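Local coordinates for YECBM32 (Yersinia enterocolitica, PDB 2JDA), which probably binds polygalacturonic acid, the backbone of pectin, in the periplasm as a family 32 carbohydrate-binding module that holds a calcium ion, at residues A27-G32 and V46-D51; I59-F64 and I113-F118. All coordinates share one frame; numbering follows the deposited sequence.

Interaction 1. Residues A27-G32 and V46-D51; sequences ANIADG and VQLELD. With CA (calcium ion), chain C.
Ile29 and Val46 point their side chains at each other and meet tip to tip inside the beta-sandwich of an F5/8 type C (discoidin-like) domain. Ile29 belongs to a short 3-10 turn in the loop between strands 10-15 and 38-41; Val46 and Leu48 lie on the inner face of strand 44-50. The Ile29 chain reaches out, with CG1 roughly opposite the backbone N (chi1 -152°) and CD1 continuing straight on. That pushes CD1 up against both branches of Val46, 3.8 Å from CG1 and 4.0 Å from CG2, so the methyl sits over the fork of the valine. The other branch of Ile29 deals with Leu48: the two side chains cross at about a right angle, and Ile29 CG2 touches Leu48 CD2 at 3.9 Å. One isoleucine therefore bridges two inward positions on the strand, in a purely apolar contact. Strand 125-133 packs beside it, Ile131 touching both Ile29 and Leu48 and also pairing with Ile29 through the backbone.

The turn that aims Ile29 inward is closed by the bond from Ala30 N to Ala27 O, 3.1 Å. Asn28, within the turn, and Asp31, a little farther along the loop, both bind the calcium ion. Asn28 gives its backbone O. At Asp31 a chi1 of 60° folds CG back over the main chain, which turns the carboxylate to the metal. Asp33, Thr36, Asn129 and Glu130 complete the residues of the site, where seven atoms bind the metal; Glu130 binds through OE1, and its OE2 accepts a hydrogen bond from Gly32 N. The Asp31 carboxylate is a one-oxygen ligand: OD1 lies 2.5 Å from the calcium, whereas OD2 stays 3.8 Å from it.

Interaction 2. Residues I59-F64 and I113-F118; sequences ILIVPF and IKLDTF
No flat group comes between Ile59 and Ile113 or between Ile61 and Leu115; the interface is all branched aliphatic carbon, and the flat groups lie beside it or farther off. Tyr77 of strand 71-78 touches Ile113, while the Phe64 ring, well away from the contact, makes a cation-pi contact with Arg37. Lys114, on the outward side of its strand, makes another with Trp84, and its NZ also forms a salt bridge with Asp116, 2.7 Å from OD1 on the syn lone pair, the side facing the other carboxylate oxygen.

Inside, Ile59 and Ile113 run alongside each other, pointing opposite ways, and touch where Ile59 CD1 meets Ile113 CG2 at 4.1 Å. Two residues on, Ile61 and Leu115 lie at a slant to each other. Ile61 has CG1 swung opposite its backbone N (chi1 -172°), and the extended chain beyond it carries CD1 to Leu115 CD2, 4.0 Å away.

With CA atoms 9.6 Å apart at Ile59 and Ile113, and 10.6 Å at Ile61 and Leu115, the strands are too far apart to pair and belong to facing sheets. This is the face-to-face hydrophobic core of the F5/8 type C beta-sandwich.

How the interactions relate
Interactions 1 and 2 join through neighbouring antiparallel strands, 44-50 and 112-120, of the five-stranded sheet. Leu48 N lies 2.8 Å from Ile113 O, and Val46 O lies 2.9 Å from Leu115 N, both probable hydrogen bonds. The same sheet thus receives the calcium loop at 46-51 and the opposing sheet at 113-118, with the two contact centres about 10 Å apart. Ile131 touches both Leu48 and Leu115, making the apolar interior continuous. The calcium belongs directly to interaction 1; the side chain of Ile61 in interaction 2 is about 11 Å from it. The metal probably has a structural part, as in many relatives, anchoring a loop beside the core.

Interaction 1. Residues A27-G32 and V46-D51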
loop_
_atom_site.group_PDB
_atom_site.type_symbol
_atom_site.label_atom_id
_atom_site.label_comp_id
_atom_site.label_asym_id
_atom_site.label_seq_id
_atom_site.Cartn_x
_atom_site.Cartn_y
_atom_site.Cartn_z
ATOM N N ALA A 27 -0.245 8.255 8.293
ATOM C CA ALA A 27 0.505 9.189 7.468
ATOM C C ALA A 27 1.943 8.756 7.219
ATOM O O ALA A 27 2.600 9.200 6.285
ATOM C CB ALA A 27 0.425 10.561 8.042
ATOM N N ASN A 28 2.471 7.912 8.098
ATOM C CA ASN A 28 3.823 7.385 7.938
ATOM C C ASN A 28 3.964 6.585 6.649
ATOM O O ASN A 28 5.077 6.289 6.234
ATOM C CB ASN A 28 4.280 6.494 9.105
ATOM C CG ASN A 28 4.661 7.217 10.397
ATOM O OD1 ASN A 28 4.900 6.533 11.448
ATOM N ND2 ASN A 28 4.740 8.487 10.357
ATOM N N ILE A 29 2.862 6.140 6.056
ATOM C CA ILE A 29 2.972 5.312 4.858
ATOM C C ILE A 29 3.303 6.142 3.641
ATOM O O ILE A 29 3.624 5.569 2.611
ATOM C CB ILE A 29 1.614 4.529 4.650
ATOM C CG1 ILE A 29 1.868 3.231 3.926
ATOM C CG2 ILE A 29 0.572 5.364 3.933
ATOM C CD1 ILE A 29 0.625 2.366 3.779
ATOM N N ALA A 30 3.195 7.470 3.743
ATOM C CA ALA A 30 3.308 8.347 2.581
ATOM C C ALA A 30 4.169 9.575 2.831
ATOM O O ALA A 30 3.955 10.606 2.166
ATOM C CB ALA A 30 1.935 8.752 2.119
ATOM N N ASP A 31 5.121 9.463 3.764
ATOM C CA ASP A 31 5.932 10.627 4.186
ATOM C C ASP A 31 7.270 10.690 3.525
ATOM O O ASP A 31 8.063 11.596 3.824
ATOM C CB ASP A 31 6.075 10.689 5.708
ATOM C CG ASP A 31 6.735 9.497 6.299
ATOM O OD1 ASP A 31 7.126 8.538 5.566
ATOM O OD2 ASP A 31 7.004 9.466 7.512
ATOM N N GLY A 32 7.533 9.766 2.615
ATOM C CA GLY A 32 8.800 9.769 1.904
ATOM C C GLY A 32 9.973 9.264 2.697
ATOM O O GLY A 32 11.136 9.312 2.238
ATOM N N VAL A 46 -5.766 0.582 4.758
ATOM C CA VAL A 46 -5.183 1.918 4.662
ATOM C C VAL A 46 -5.604 2.492 3.329
ATOM O O VAL A 46 -5.574 1.787 2.298
ATOM C CB VAL A 46 -3.659 1.861 4.875
ATOM C CG1 VAL A 46 -2.922 1.004 3.838
ATOM C CG2 VAL A 46 -3.087 3.291 4.906
ATOM N N GLN A 47 -6.060 3.741 3.362
ATOM C CA GLN A 47 -6.685 4.388 2.206
ATOM C C GLN A 47 -5.964 5.670 1.883
ATOM O O GLN A 47 -5.725 6.492 2.739
ATOM C CB GLN A 47 -8.151 4.646 2.475
ATOM C CG GLN A 47 -8.904 5.370 1.369
ATOM C CD GLN A 47 -10.355 5.559 1.718
ATOM O OE1 GLN A 47 -11.058 4.571 1.886
ATOM N NE2 GLN A 47 -10.804 6.822 1.873
ATOM N N LEU A 48 -5.571 5.792 0.632
ATOM C CA LEU A 48 -4.795 6.896 0.076
ATOM C C LEU A 48 -5.712 7.743 -0.767
ATOM O O LEU A 48 -6.345 7.220 -1.721
ATOM C CB LEU A 48 -3.649 6.372 -0.769
ATOM C CG LEU A 48 -2.808 5.299 -0.144
ATOM C CD1 LEU A 48 -1.828 4.746 -1.160
ATOM C CD2 LEU A 48 -2.117 5.775 1.103
ATOM N N GLU A 49 -5.842 9.016 -0.430
ATOM C CA GLU A 49 -6.606 9.966 -1.242
ATOM C C GLU A 49 -5.636 10.814 -2.007
ATOM O O GLU A 49 -4.706 11.378 -1.425
ATOM C CB GLU A 49 -7.488 10.864 -0.355
ATOM C CG GLU A 49 -8.299 11.894 -1.144
ATOM C CD GLU A 49 -9.135 12.799 -0.258
ATOM O OE1 GLU A 49 -9.497 12.374 0.880
ATOM O OE2 GLU A 49 -9.492 13.909 -0.766
ATOM N N LEU A 50 -5.825 10.851 -3.326
ATOM C CA LEU A 50 -5.018 11.679 -4.228
ATOM C C LEU A 50 -5.620 13.079 -4.317
ATOM O O LEU A 50 -6.778 13.288 -3.991
ATOM C CB LEU A 50 -4.914 11.043 -5.609
ATOM C CG LEU A 50 -4.472 9.572 -5.609
ATOM C CD1 LEU A 50 -4.385 9.054 -7.023
ATOM C CD2 LEU A 50 -3.146 9.412 -4.898
ATOM N N ASP A 51 -4.846 13.995 -4.885
ATOM C CA ASP A 51 -5.335 15.383 -5.009
ATOM C C ASP A 51 -6.540 15.501 -5.944
ATOM O O ASP A 51 -7.441 16.327 -5.761
ATOM C CB ASP A 51 -4.164 16.283 -5.449
ATOM C CG ASP A 51 -3.640 15.935 -6.842
ATOM O OD1 ASP A 51 -3.230 14.762 -7.103
ATOM O OD2 ASP A 51 -3.590 16.826 -7.749
HETATM CA CA CA C . 7.311 6.052 5.795
#

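Interaction 2. Residues I59-F64 and I113-F118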
loop_
_atom_site.group_PDB
_atom_site.type_symbol
_atom_site.label_atom_id
_atom_site.label_comp_id
_atom_site.label_asym_id
_atom_site.label_seq_id
_atom_site.Cartn_x
_atom_site.Cartn_y
_atom_site.Cartn_z
ATOM N N ILE A 59 1.857 1.038 -8.506
ATOM C CA ILE A 59 1.974 1.297 -7.076
ATOM C C ILE A 59 3.316 0.737 -6.627
ATOM O O ILE A 59 3.618 -0.429 -6.850
ATOM C CB ILE A 59 0.817 0.647 -6.312
ATOM C CG1 ILE A 59 -0.524 1.270 -6.699
ATOM C CG2 ILE A 59 1.082 0.728 -4.817
ATOM C CD1 ILE A 59 -1.778 0.396 -6.413
ATOM N N LEU A 60 4.095 1.567 -5.955
ATOM C CA LEU A 60 5.306 1.152 -5.254
ATOM C C LEU A 60 4.907 0.789 -3.817
ATOM O O LEU A 60 4.310 1.603 -3.131
ATOM C CB LEU A 60 6.331 2.286 -5.246
ATOM C CG LEU A 60 7.554 2.044 -4.324
ATOM C CD1 LEU A 60 8.476 0.989 -4.857
ATOM C CD2 LEU A 60 8.325 3.338 -4.099
ATOM N N ILE A 61 5.245 -0.404 -3.374
ATOM C CA ILE A 61 5.025 -0.855 -2.008
ATOM C C ILE A 61 6.345 -1.288 -1.392
ATOM O O ILE A 61 7.126 -2.027 -1.983
ATOM C CB ILE A 61 3.905 -1.929 -1.914
ATOM C CG1 ILE A 61 3.592 -2.195 -0.447
ATOM C CG2 ILE A 61 4.250 -3.208 -2.679
ATOM C CD1 ILE A 61 2.376 -3.071 -0.232
ATOM N N VAL A 62 6.597 -0.759 -0.192
ATOM C CA VAL A 62 7.815 -1.015 0.572
ATOM C C VAL A 62 7.373 -1.587 1.929
ATOM O O VAL A 62 7.200 -0.849 2.894
ATOM C CB VAL A 62 8.653 0.261 0.704
ATOM C CG1 VAL A 62 10.001 -0.071 1.392
ATOM C CG2 VAL A 62 8.852 0.962 -0.661
ATOM N N PRO A 63 7.148 -2.881 2.002
ATOM C CA PRO A 63 6.687 -3.477 3.248
ATOM C C PRO A 63 7.815 -3.543 4.278
ATOM O O PRO A 63 8.987 -3.634 3.919
ATOM C CB PRO A 63 6.169 -4.850 2.814
ATOM C CG PRO A 63 6.992 -5.189 1.620
ATOM C CD PRO A 63 7.223 -3.893 0.918
ATOM N N PHE A 64 7.451 -3.575 5.544
ATOM C CA PHE A 64 8.402 -3.683 6.657
ATOM C C PHE A 64 9.006 -5.066 6.754
ATOM O O PHE A 64 8.297 -6.071 6.631
ATOM C CB PHE A 64 7.610 -3.383 7.941
ATOM C CG PHE A 64 8.422 -3.392 9.214
ATOM C CD1 PHE A 64 9.473 -2.513 9.410
ATOM C CD2 PHE A 64 8.071 -4.268 10.242
ATOM C CE1 PHE A 64 10.192 -2.527 10.619
ATOM C CE2 PHE A 64 8.796 -4.276 11.443
ATOM C CZ PHE A 64 9.836 -3.403 11.600
ATOM N N ILE A 113 -7.113 4.994 -3.432
ATOM C CA ILE A 113 -6.558 3.645 -3.478
ATOM C C ILE A 113 -6.642 3.104 -2.076
ATOM O O ILE A 113 -6.136 3.720 -1.155
ATOM C CB ILE A 113 -5.093 3.640 -4.015
ATOM C CG1 ILE A 113 -5.025 4.178 -5.473
ATOM C CG2 ILE A 113 -4.459 2.245 -3.865
ATOM C CD1 ILE A 113 -5.550 3.195 -6.485
ATOM N N LYS A 114 -7.181 1.909 -1.915
ATOM C CA LYS A 114 -7.300 1.284 -0.593
ATOM C C LYS A 114 -6.648 -0.064 -0.608
ATOM O O LYS A 114 -6.934 -0.869 -1.484
ATOM C CB LYS A 114 -8.755 1.209 -0.159
ATOM C CG LYS A 114 -8.938 0.609 1.265
ATOM C CD LYS A 114 -10.395 0.769 1.732
ATOM C CE LYS A 114 -11.423 -0.108 1.056
ATOM N NZ LYS A 114 -11.727 -1.383 1.802
ATOM N N LEU A 115 -5.787 -0.339 0.365
ATOM C CA LEU A 115 -5.236 -1.660 0.584
ATOM C C LEU A 115 -5.941 -2.273 1.773
ATOM O O LEU A 115 -5.963 -1.682 2.853
ATOM C CB LEU A 115 -3.732 -1.634 0.854
ATOM C CG LEU A 115 -2.836 -1.512 -0.372
ATOM C CD1 LEU A 115 -2.986 -0.185 -0.996
ATOM C CD2 LEU A 115 -1.396 -1.719 0.017
ATOM N N ASP A 116 -6.546 -3.440 1.569
ATOM C CA ASP A 116 -7.080 -4.241 2.659
ATOM C C ASP A 116 -5.969 -5.249 2.964
ATOM O O ASP A 116 -5.472 -5.931 2.053
ATOM C CB ASP A 116 -8.356 -4.968 2.264
ATOM C CG ASP A 116 -9.521 -4.043 1.947
ATOM O OD1 ASP A 116 -9.475 -2.794 2.258
ATOM O OD2 ASP A 116 -10.533 -4.501 1.337
ATOM N N THR A 117 -5.540 -5.337 4.213
ATOM C CA THR A 117 -4.355 -6.111 4.575
ATOM C C THR A 117 -4.749 -7.189 5.580
ATOM O O THR A 117 -5.667 -7.026 6.380
ATOM C CB THR A 117 -3.235 -5.227 5.146
ATOM O OG1 THR A 117 -3.657 -4.608 6.362
ATOM C CG2 THR A 117 -2.887 -4.089 4.195
ATOM N N PHE A 118 -4.009 -8.292 5.541
ATOM C CA PHE A 118 -4.373 -9.511 6.277
ATOM C C PHE A 118 -3.244 -10.043 7.141
ATOM O O PHE A 118 -3.290 -11.231 7.542
ATOM C CB PHE A 118 -4.858 -10.598 5.297
ATOM C CG PHE A 118 -5.938 -10.134 4.371
ATOM C CD1 PHE A 118 -7.246 -10.135 4.752
ATOM C CD2 PHE A 118 -5.647 -9.648 3.118
ATOM C CE1 PHE A 118 -8.230 -9.636 3.911
ATOM C CE2 PHE A 118 -6.656 -9.169 2.257
ATOM C CZ PHE A 118 -7.911 -9.134 2.683
#